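Long-range contacts in flavodoxin (Methanosarcina acetivorans C2A, PDB 5WID), which binds flavin mononucleotide and, like other members of the flavodoxin family, probably serves as a carrier in electron transfer: residues A[16-21]-A[127-131]; A[48-54]-A[82-87]; A[93-98]-A[114-118]. All blocks are in the same frame, centred on the assembly; numbering follows the deposited sequence. Where two conformers were deposited one is given.

Interaction 1: A[16-21]-A[127-131]; sequences AMAEAI and LQECK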
loop_
_atom_site.group_PDB
_atom_site.type_symbol
_atom_site.label_atom_id
_atom_site.label_comp_id
_atom_site.label_asym_id
_atom_site.label_seq_id
_atom_site.Cartn_x
_atom_site.Cartn_y
_atom_site.Cartn_z
ATOM N N ALA A 16 8.797 2.374 6.711
ATOM C CA ALA A 16 9.622 1.174 6.800
ATOM C C ALA A 16 8.886 -0.036 6.235
ATOM O O ALA A 16 9.485 -0.866 5.539
ATOM C CB ALA A 16 10.029 0.926 8.256
ATOM N N MET A 17 7.591 -0.159 6.530
ATOM C CA MET A 17 6.798 -1.248 5.961
ATOM C C MET A 17 6.793 -1.173 4.445
ATOM O O MET A 17 6.981 -2.182 3.757
ATOM C CB MET A 17 5.358 -1.189 6.481
ATOM C CG MET A 17 5.245 -1.435 7.974
ATOM S SD MET A 17 3.528 -1.309 8.523
ATOM C CE MET A 17 2.766 -2.745 7.739
ATOM N N ALA A 18 6.564 0.031 3.917
ATOM C CA ALA A 18 6.462 0.227 2.472
ATOM C C ALA A 18 7.747 -0.171 1.769
ATOM O O ALA A 18 7.719 -0.805 0.704
ATOM C CB ALA A 18 6.125 1.692 2.171
ATOM N N GLU A 19 8.893 0.202 2.339
ATOM C CA GLU A 19 10.158 -0.136 1.703
ATOM C C GLU A 19 10.401 -1.631 1.701
ATOM O O GLU A 19 10.959 -2.166 0.732
ATOM C CB GLU A 19 11.293 0.607 2.400
ATOM C CG GLU A 19 11.154 2.089 2.106
ATOM C CD GLU A 19 12.022 2.978 2.937
ATOM O OE1 GLU A 19 12.640 2.494 3.905
ATOM O OE2 GLU A 19 12.078 4.182 2.605
ATOM N N ALA A 20 9.962 -2.328 2.752
ATOM C CA ALA A 20 10.124 -3.780 2.786
ATOM C C ALA A 20 9.185 -4.467 1.796
ATOM O O ALA A 20 9.568 -5.465 1.172
ATOM C CB ALA A 20 9.895 -4.313 4.201
ATOM N N ILE A 21 7.955 -3.959 1.647
ATOM C CA ILE A 21 7.063 -4.480 0.607
ATOM C C ILE A 21 7.719 -4.326 -0.759
ATOM O O ILE A 21 7.732 -5.259 -1.570
ATOM C CB ILE A 21 5.697 -3.770 0.645
ATOM C CG1 ILE A 21 4.928 -4.125 1.920
ATOM C CG2 ILE A 21 4.862 -4.145 -0.580
ATOM C CD1 ILE A 21 3.720 -3.179 2.157
ATOM N N LEU A 127 9.213 -6.876 9.359
ATOM C CA LEU A 127 9.585 -6.463 8.015
ATOM C C LEU A 127 9.631 -7.655 7.063
ATOM O O LEU A 127 9.421 -7.486 5.861
ATOM C CB LEU A 127 10.924 -5.726 8.046
ATOM C CG LEU A 127 10.842 -4.373 8.772
ATOM C CD1 LEU A 127 12.234 -3.799 9.047
ATOM C CD2 LEU A 127 9.984 -3.381 7.988
ATOM N N GLN A 128 9.900 -8.857 7.576
ATOM C CA GLN A 128 9.797 -10.050 6.738
ATOM C C GLN A 128 8.349 -10.302 6.327
ATOM O O GLN A 128 8.085 -10.728 5.196
ATOM C CB GLN A 128 10.377 -11.265 7.470
ATOM C CG GLN A 128 11.901 -11.270 7.570
ATOM C CD GLN A 128 12.580 -11.190 6.206
ATOM O OE1 GLN A 128 12.273 -11.965 5.297
ATOM N NE2 GLN A 128 13.510 -10.250 6.061
ATOM N N GLU A 129 7.390 -10.038 7.225
ATOM C CA GLU A 129 5.983 -10.099 6.818
ATOM C C GLU A 129 5.715 -9.149 5.664
ATOM O O GLU A 129 4.994 -9.493 4.719
ATOM C CB GLU A 129 5.045 -9.734 7.975
ATOM C CG GLU A 129 5.255 -10.507 9.235
ATOM C CD GLU A 129 4.553 -11.842 9.219
ATOM O OE1 GLU A 129 3.857 -12.152 8.218
ATOM O OE2 GLU A 129 4.700 -12.575 10.216
ATOM N N CYS A 130 6.254 -7.928 5.756
ATOM C CA CYS A 130 6.086 -6.939 4.700
ATOM C C CYS A 130 6.698 -7.425 3.396
ATOM O O CYS A 130 6.079 -7.320 2.330
ATOM C CB CYS A 130 6.722 -5.614 5.131
ATOM S SG CYS A 130 5.876 -4.858 6.555
ATOM N N LYS A 131 7.922 -7.955 3.462
ATOM C CA LYS A 131 8.558 -8.509 2.267
ATOM C C LYS A 131 7.701 -9.599 1.626
ATOM O O LYS A 131 7.596 -9.670 0.394
ATOM C CB LYS A 131 9.946 -9.052 2.619
ATOM C CG LYS A 131 10.736 -9.496 1.391
ATOM C CD LYS A 131 12.151 -9.940 1.746
ATOM C CE LYS A 131 12.882 -10.435 0.501
ATOM N NZ LYS A 131 14.262 -10.880 0.840
#

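Interaction 2: A[48-54]-A[82-87]; sequences AEAIAVG and KIGAAF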
loop_
_atom_site.group_PDB
_atom_site.type_symbol
_atom_site.label_atom_id
_atom_site.label_comp_id
_atom_site.label_asym_id
_atom_site.label_seq_id
_atom_site.Cartn_x
_atom_site.Cartn_y
_atom_site.Cartn_z
ATOM N N ALA A 48 0.693 1.621 -13.298
ATOM C CA ALA A 48 0.961 0.443 -12.476
ATOM C C ALA A 48 -0.109 -0.635 -12.631
ATOM O O ALA A 48 -1.301 -0.335 -12.739
ATOM C CB ALA A 48 1.064 0.853 -11.006
ATOM N N GLU A 49 0.330 -1.904 -12.629
ATOM C CA GLU A 49 -0.593 -3.039 -12.587
ATOM C C GLU A 49 -1.080 -3.330 -11.171
ATOM O O GLU A 49 -2.160 -3.910 -11.001
ATOM C CB GLU A 49 0.072 -4.304 -13.147
ATOM C CG GLU A 49 -0.090 -4.491 -14.658
ATOM C CD GLU A 49 0.882 -3.641 -15.435
ATOM O OE1 GLU A 49 1.928 -3.255 -14.864
ATOM O OE2 GLU A 49 0.610 -3.357 -16.618
ATOM N N ALA A 50 -0.305 -2.949 -10.152
ATOM C CA ALA A 50 -0.666 -3.178 -8.759
ATOM C C ALA A 50 -0.334 -1.924 -7.968
ATOM O O ALA A 50 0.714 -1.307 -8.183
ATOM C CB ALA A 50 0.083 -4.382 -8.158
ATOM N N ILE A 51 -1.229 -1.551 -7.059
ATOM C CA ILE A 51 -1.062 -0.360 -6.232
ATOM C C ILE A 51 -1.287 -0.770 -4.787
ATOM O O ILE A 51 -2.403 -1.168 -4.422
ATOM C CB ILE A 51 -2.035 0.763 -6.629
ATOM C CG1 ILE A 51 -1.814 1.164 -8.090
ATOM C CG2 ILE A 51 -1.866 1.968 -5.691
ATOM C CD1 ILE A 51 -2.955 2.024 -8.685
ATOM N N ALA A 52 -0.240 -0.663 -3.966
ATOM C CA ALA A 52 -0.338 -0.892 -2.528
ATOM C C ALA A 52 -0.357 0.467 -1.841
ATOM O O ALA A 52 0.410 1.361 -2.212
ATOM C CB ALA A 52 0.841 -1.738 -2.021
ATOM N N VAL A 53 -1.265 0.644 -0.879
ATOM C CA VAL A 53 -1.429 1.934 -0.212
ATOM C C VAL A 53 -1.352 1.726 1.296
ATOM O O VAL A 53 -2.034 0.846 1.834
ATOM C CB VAL A 53 -2.758 2.607 -0.594
ATOM C CG1 VAL A 53 -2.950 3.914 0.181
ATOM C CG2 VAL A 53 -2.803 2.888 -2.113
ATOM N N GLY A 54 -0.540 2.541 1.966
ATOM C CA GLY A 54 -0.354 2.417 3.399
ATOM C C GLY A 54 -0.474 3.743 4.124
ATOM O O GLY A 54 -0.082 4.791 3.618
ATOM N N LYS A 82 -7.649 -3.471 -11.083
ATOM C CA LYS A 82 -6.241 -3.593 -10.747
ATOM C C LYS A 82 -6.060 -4.303 -9.410
ATOM O O LYS A 82 -6.964 -4.354 -8.573
ATOM C CB LYS A 82 -5.570 -2.219 -10.671
ATOM C CG LYS A 82 -5.450 -1.532 -12.013
ATOM C CD LYS A 82 -4.545 -0.310 -11.885
ATOM C CE LYS A 82 -4.348 0.364 -13.230
ATOM N NZ LYS A 82 -3.362 1.481 -13.120
ATOM N N ILE A 83 -4.857 -4.847 -9.231
ATOM C CA ILE A 83 -4.472 -5.466 -7.971
ATOM C C ILE A 83 -4.235 -4.371 -6.943
ATOM O O ILE A 83 -3.481 -3.424 -7.190
ATOM C CB ILE A 83 -3.204 -6.309 -8.160
ATOM C CG1 ILE A 83 -3.443 -7.435 -9.173
ATOM C CG2 ILE A 83 -2.699 -6.820 -6.807
ATOM C CD1 ILE A 83 -2.163 -7.870 -9.885
ATOM N N GLY A 84 -4.885 -4.486 -5.793
ATOM C CA GLY A 84 -4.615 -3.571 -4.700
ATOM C C GLY A 84 -4.083 -4.277 -3.467
ATOM O O GLY A 84 -4.268 -5.488 -3.315
ATOM N N ALA A 85 -3.416 -3.530 -2.585
ATOM C CA ALA A 85 -2.987 -4.047 -1.290
ATOM C C ALA A 85 -3.017 -2.898 -0.294
ATOM O O ALA A 85 -2.805 -1.740 -0.659
ATOM C CB ALA A 85 -1.585 -4.675 -1.355
ATOM N N ALA A 86 -3.272 -3.220 0.974
ATOM C CA ALA A 86 -3.454 -2.202 2.000
ATOM C C ALA A 86 -2.599 -2.546 3.210
ATOM O O ALA A 86 -2.519 -3.718 3.594
ATOM C CB ALA A 86 -4.943 -2.098 2.405
ATOM N N PHE A 87 -1.976 -1.529 3.824
ATOM C CA PHE A 87 -1.089 -1.789 4.953
ATOM C C PHE A 87 -0.956 -0.547 5.826
ATOM O O PHE A 87 -1.408 0.544 5.470
ATOM C CB PHE A 87 0.302 -2.265 4.493
ATOM C CG PHE A 87 1.098 -1.217 3.735
ATOM C CD1 PHE A 87 0.861 -0.997 2.391
ATOM C CD2 PHE A 87 2.108 -0.495 4.367
ATOM C CE1 PHE A 87 1.588 -0.039 1.669
ATOM C CE2 PHE A 87 2.851 0.459 3.671
ATOM C CZ PHE A 87 2.593 0.692 2.319
#

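Interaction 3: A[93-98]-A[114-118]; sequences SGEAPI and PVLRI. With FMN (flavin mononucleotide), chain D.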
loop_
_atom_site.group_PDB
_atom_site.type_symbol
_atom_site.label_atom_id
_atom_site.label_comp_id
_atom_site.label_asym_id
_atom_site.label_seq_id
_atom_site.Cartn_x
_atom_site.Cartn_y
_atom_site.Cartn_z
ATOM N N SER A 93 -5.742 0.612 17.894
ATOM C CA SER A 93 -7.026 0.328 17.262
ATOM C C SER A 93 -6.889 -0.101 15.804
ATOM O O SER A 93 -7.593 -1.017 15.362
ATOM C CB SER A 93 -7.960 1.546 17.382
ATOM O OG SER A 93 -7.507 2.670 16.640
ATOM N N GLY A 94 -6.010 0.538 15.041
ATOM C CA GLY A 94 -5.579 -0.017 13.760
ATOM C C GLY A 94 -6.583 -0.030 12.628
ATOM O O GLY A 94 -6.540 -0.938 11.785
ATOM N N GLU A 95 -7.444 0.986 12.546
ATOM C CA GLU A 95 -8.480 1.003 11.515
ATOM C C GLU A 95 -7.949 1.355 10.129
ATOM O O GLU A 95 -8.554 0.942 9.136
ATOM C CB GLU A 95 -9.591 2.004 11.862
ATOM C CG GLU A 95 -10.487 1.612 13.043
ATOM C CD GLU A 95 -9.961 2.129 14.371
ATOM O OE1 GLU A 95 -8.790 2.555 14.433
ATOM O OE2 GLU A 95 -10.718 2.109 15.360
ATOM N N ALA A 96 -6.866 2.135 10.026
ATOM C CA ALA A 96 -6.548 2.749 8.734
ATOM C C ALA A 96 -6.367 1.733 7.613
ATOM O O ALA A 96 -6.938 1.942 6.526
ATOM C CB ALA A 96 -5.323 3.670 8.857
ATOM N N PRO A 97 -5.604 0.644 7.777
ATOM C CA PRO A 97 -5.448 -0.278 6.636
ATOM C C PRO A 97 -6.745 -0.969 6.265
ATOM O O PRO A 97 -6.941 -1.282 5.081
ATOM C CB PRO A 97 -4.373 -1.269 7.123
ATOM C CG PRO A 97 -3.608 -0.485 8.174
ATOM C CD PRO A 97 -4.719 0.265 8.888
ATOM N N ILE A 98 -7.640 -1.199 7.236
ATOM C CA ILE A 98 -8.956 -1.760 6.931
ATOM C C ILE A 98 -9.744 -0.793 6.065
ATOM O O ILE A 98 -10.375 -1.182 5.073
ATOM C CB ILE A 98 -9.734 -2.064 8.227
ATOM C CG1 ILE A 98 -8.836 -2.721 9.268
ATOM C CG2 ILE A 98 -10.978 -2.902 7.918
ATOM C CD1 ILE A 98 -8.303 -4.013 8.830
ATOM N N PRO A 114 -2.882 -10.688 2.552
ATOM C CA PRO A 114 -3.493 -10.067 3.728
ATOM C C PRO A 114 -3.463 -8.547 3.680
ATOM O O PRO A 114 -2.491 -7.973 3.179
ATOM C CB PRO A 114 -2.606 -10.559 4.871
ATOM C CG PRO A 114 -1.243 -10.606 4.242
ATOM C CD PRO A 114 -1.479 -11.073 2.809
ATOM N N VAL A 115 -4.515 -7.916 4.197
ATOM C CA VAL A 115 -4.407 -6.535 4.658
ATOM C C VAL A 115 -3.489 -6.548 5.872
ATOM O O VAL A 115 -3.741 -7.272 6.841
ATOM C CB VAL A 115 -5.795 -5.974 4.993
ATOM C CG1 VAL A 115 -5.704 -4.595 5.671
ATOM C CG2 VAL A 115 -6.662 -5.923 3.734
ATOM N N LEU A 116 -2.398 -5.779 5.819
ATOM C CA LEU A 116 -1.283 -5.962 6.746
ATOM C C LEU A 116 -1.132 -4.752 7.658
ATOM O O LEU A 116 -0.737 -3.680 7.205
ATOM C CB LEU A 116 0.017 -6.208 5.974
ATOM C CG LEU A 116 1.261 -6.450 6.840
ATOM C CD1 LEU A 116 1.065 -7.626 7.805
ATOM C CD2 LEU A 116 2.481 -6.681 5.942
ATOM N N ARG A 117 -1.402 -4.923 8.951
ATOM C CA ARG A 117 -1.125 -3.866 9.914
ATOM C C ARG A 117 -0.149 -4.385 10.965
ATOM O O ARG A 117 -0.148 -5.571 11.305
ATOM C CB ARG A 117 -2.413 -3.338 10.571
ATOM C CG ARG A 117 -3.208 -4.386 11.271
ATOM C CD ARG A 117 -4.497 -3.817 11.873
ATOM N NE ARG A 117 -5.224 -4.875 12.563
ATOM C CZ ARG A 117 -6.489 -4.787 12.943
ATOM N NH1 ARG A 117 -7.187 -3.672 12.708
ATOM N NH2 ARG A 117 -7.059 -5.815 13.554
ATOM N N ILE A 118 0.703 -3.491 11.458
ATOM C CA ILE A 118 1.791 -3.853 12.363
ATOM C C ILE A 118 1.853 -2.837 13.494
ATOM O O ILE A 118 1.946 -1.633 13.242
ATOM C CB ILE A 118 3.147 -3.893 11.634
ATOM C CG1 ILE A 118 3.151 -4.993 10.565
ATOM C CG2 ILE A 118 4.286 -4.154 12.636
ATOM C CD1 ILE A 118 3.247 -6.376 11.153
HETATM N N1 FMN D . -2.952 4.269 16.677
HETATM C C2 FMN D . -4.156 3.612 16.590
HETATM O O2 FMN D . -4.172 2.391 16.412
HETATM N N3 FMN D . -5.344 4.316 16.701
HETATM C C4 FMN D . -5.346 5.674 16.883
HETATM O O4 FMN D . -6.435 6.263 16.965
HETATM C C4A FMN D . -4.122 6.341 16.983
HETATM N N5 FMN D . -4.077 7.704 17.187
HETATM C C5A FMN D . -2.860 8.351 17.286
HETATM C C6 FMN D . -2.845 9.728 17.501
HETATM C C7 FMN D . -1.633 10.394 17.600
HETATM C C7M FMN D . -1.642 11.884 17.829
HETATM C C8 FMN D . -0.435 9.691 17.502
HETATM C C8M FMN D . 0.883 10.405 17.615
HETATM C C9 FMN D . -0.447 8.307 17.291
HETATM C C9A FMN D . -1.665 7.643 17.185
HETATM N N10 FMN D . -1.701 6.274 16.970
HETATM C C10 FMN D . -2.922 5.629 16.881
HETATM C "C1'" FMN D . -0.438 5.481 16.879
HETATM C "C2'" FMN D . 0.219 5.504 15.500
HETATM O "O2'" FMN D . -0.607 4.946 14.492
HETATM C "C3'" FMN D . 1.494 4.675 15.620
HETATM O "O3'" FMN D . 2.412 5.371 16.445
HETATM C "C4'" FMN D . 2.147 4.329 14.278
HETATM O "O4'" FMN D . 3.217 3.444 14.548
HETATM C "C5'" FMN D . 2.659 5.551 13.512
HETATM O "O5'" FMN D . 3.143 5.089 12.261
HETATM P P FMN D . 3.841 6.107 11.234
HETATM O O1P FMN D . 3.886 5.403 9.900
HETATM O O2P FMN D . 2.981 7.352 11.142
HETATM O O3P FMN D . 5.220 6.421 11.743
HETATM O O HOH W 1 -9.654 -2.246 14.076
#

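Interaction 1: A[16-21]-A[127-131]
A16 meets L127 at the start of a helix-helix contact on one face of the flavodoxin alpha/beta sandwich, where helices 13-27 and 124-143 lie side by side over the central sheet. The short segments run in broadly the same direction, crossing at -45° with their axes 7.7 Å apart, a closeness that small residues allow. The L127 methyl CD2 sits 3.5 Å from A16 O, a carbonyl already taken up by the helix bond from A20 N. One residue on, M17 wraps the thiol of C130: its CB lies 3.7 Å from C130 SG, and because the chain bends at its last torsion (chi3 68°), CE returns to the same sulfur. Beyond that, M17 reaches down to L116 and I118 of the sheet. A20 is the small residue at the middle of the interface, its CB set against C130 CB at 3.6 Å and also touching L127 O and CD2. At I21 the two backbones come together, the CA atoms of I21 and K131 being 4.6 Å apart. Two CA-H...O contacts run in opposite senses here: I21 CA points its hydrogen at C130 O, and K131 CA lies 3.4 Å from A20 O.

Interaction 2: A[48-54]-A[82-87]
The backbones of A50-G54 and I83-F87 pair in parallel register within the central sheet of the flavodoxin fold, A50 beside I83 through to G54 beside F87. Hydrogen bonds pass back and forth in the usual parallel ladder: I51 N to I83 O, A85 N to I51 O, V53 N to A85 O at 2.8 Å, and F87 N to V53 O. The first rung, I83 N to E49 O, is weak at 3.4 Å. Between the rungs, CA-H...O contacts share the same carbonyls, among them A52 CA to A85 O.

One charged side chain joins the backbone bonding. K82, extended beyond CG, carries NZ back to A48 O, 2.8 Å away in the carbonyl plane; K46 O is a second acceptor for NZ, so the ammonium ties this strand entrance to the end of helix 42-47.

Apolar contacts join A50 CB to I83 CB at 3.8 Å and A52 CB to A85 CB, on the face packed by helix 124-143. On the same face, under helix 13-27, F87 turns its ring back over the neighbouring strand, CG lying between its own backbone N and carbonyl carbon (chi1 66°). A52 lies at the ring edge, while G54, with no side chain to block the approach, slides beneath one face: G54 CA is 3.5 Å from the F87 ring centroid, 9° off the normal, a CH-pi contact.

Interaction 3: A[93-98]-A[114-118]
R117 reaches across to the flavin-binding loop and grips G94 O with NH1 at 3.0 Å. The oxygen lies at the edge of the guanidinium, in its plane, whereas NH1 stands above the carbonyl plane of G94, 55° out of it. A water gives NH1 a second link, accepting from it and donating to S93 O, so the arginine holds two successive carbonyls of the loop. The arginine leaves its strand with CG between the backbone N and the carbonyl carbon (chi1 58°) and then runs extended to NE, long enough to span the gap. I98 crosses the arginine at a slant, its CG1 3.9 Å from R117 NH1.

On its other side the same loop holds the isoalloxazine of FMN. The backbone N atoms of S93 and G94 both donate to FMN O2, and FMN N3 donates to S93 OG at 2.7 Å, nearly straight at 167°. S93 OG in turn donates to E95 OE1 at 2.6 Å on the syn side of the carboxylate, so the hydroxyl gives its hydrogen to E95 while accepting that of N3. G94 suits the turn, with a positive phi and R117 CD close by.

These elements belong to the right-handed beta-alpha-beta unit of strand 83-90, helix 96-106 and strand 110-119. On helix 96-106, P97 presses on strand 110-119: its CG lies 3.9 Å from R117 CB, the two side chains crossing at about a right angle, and its CB meets V115 CG1. Farther out, A96 N bonds to T57 OG1, tying this part of the chain to strand 50-58, and Y90 makes a cation-pi contact with R117.

From the N terminus, helix 13-27 opens the longest loop, which interaction 1 closes only at helix 124-143; interactions 2 and 3 are both nested inside it, one after the other without crossing. Interaction 2 closes a loop from strand 50-58 to strand 83-90 in the middle of the sheet. Interaction 3 then closes the short return from the flavin loop and helix 96-106 to strand 110-119, next to strand 83-90. The three meet in the core: F87 of interaction 2 packs under M17, A18 and I21 of interaction 1, M17 and C130 touch L116 of interaction 3, and A86 O probably accepts a hydrogen bond from L116 N.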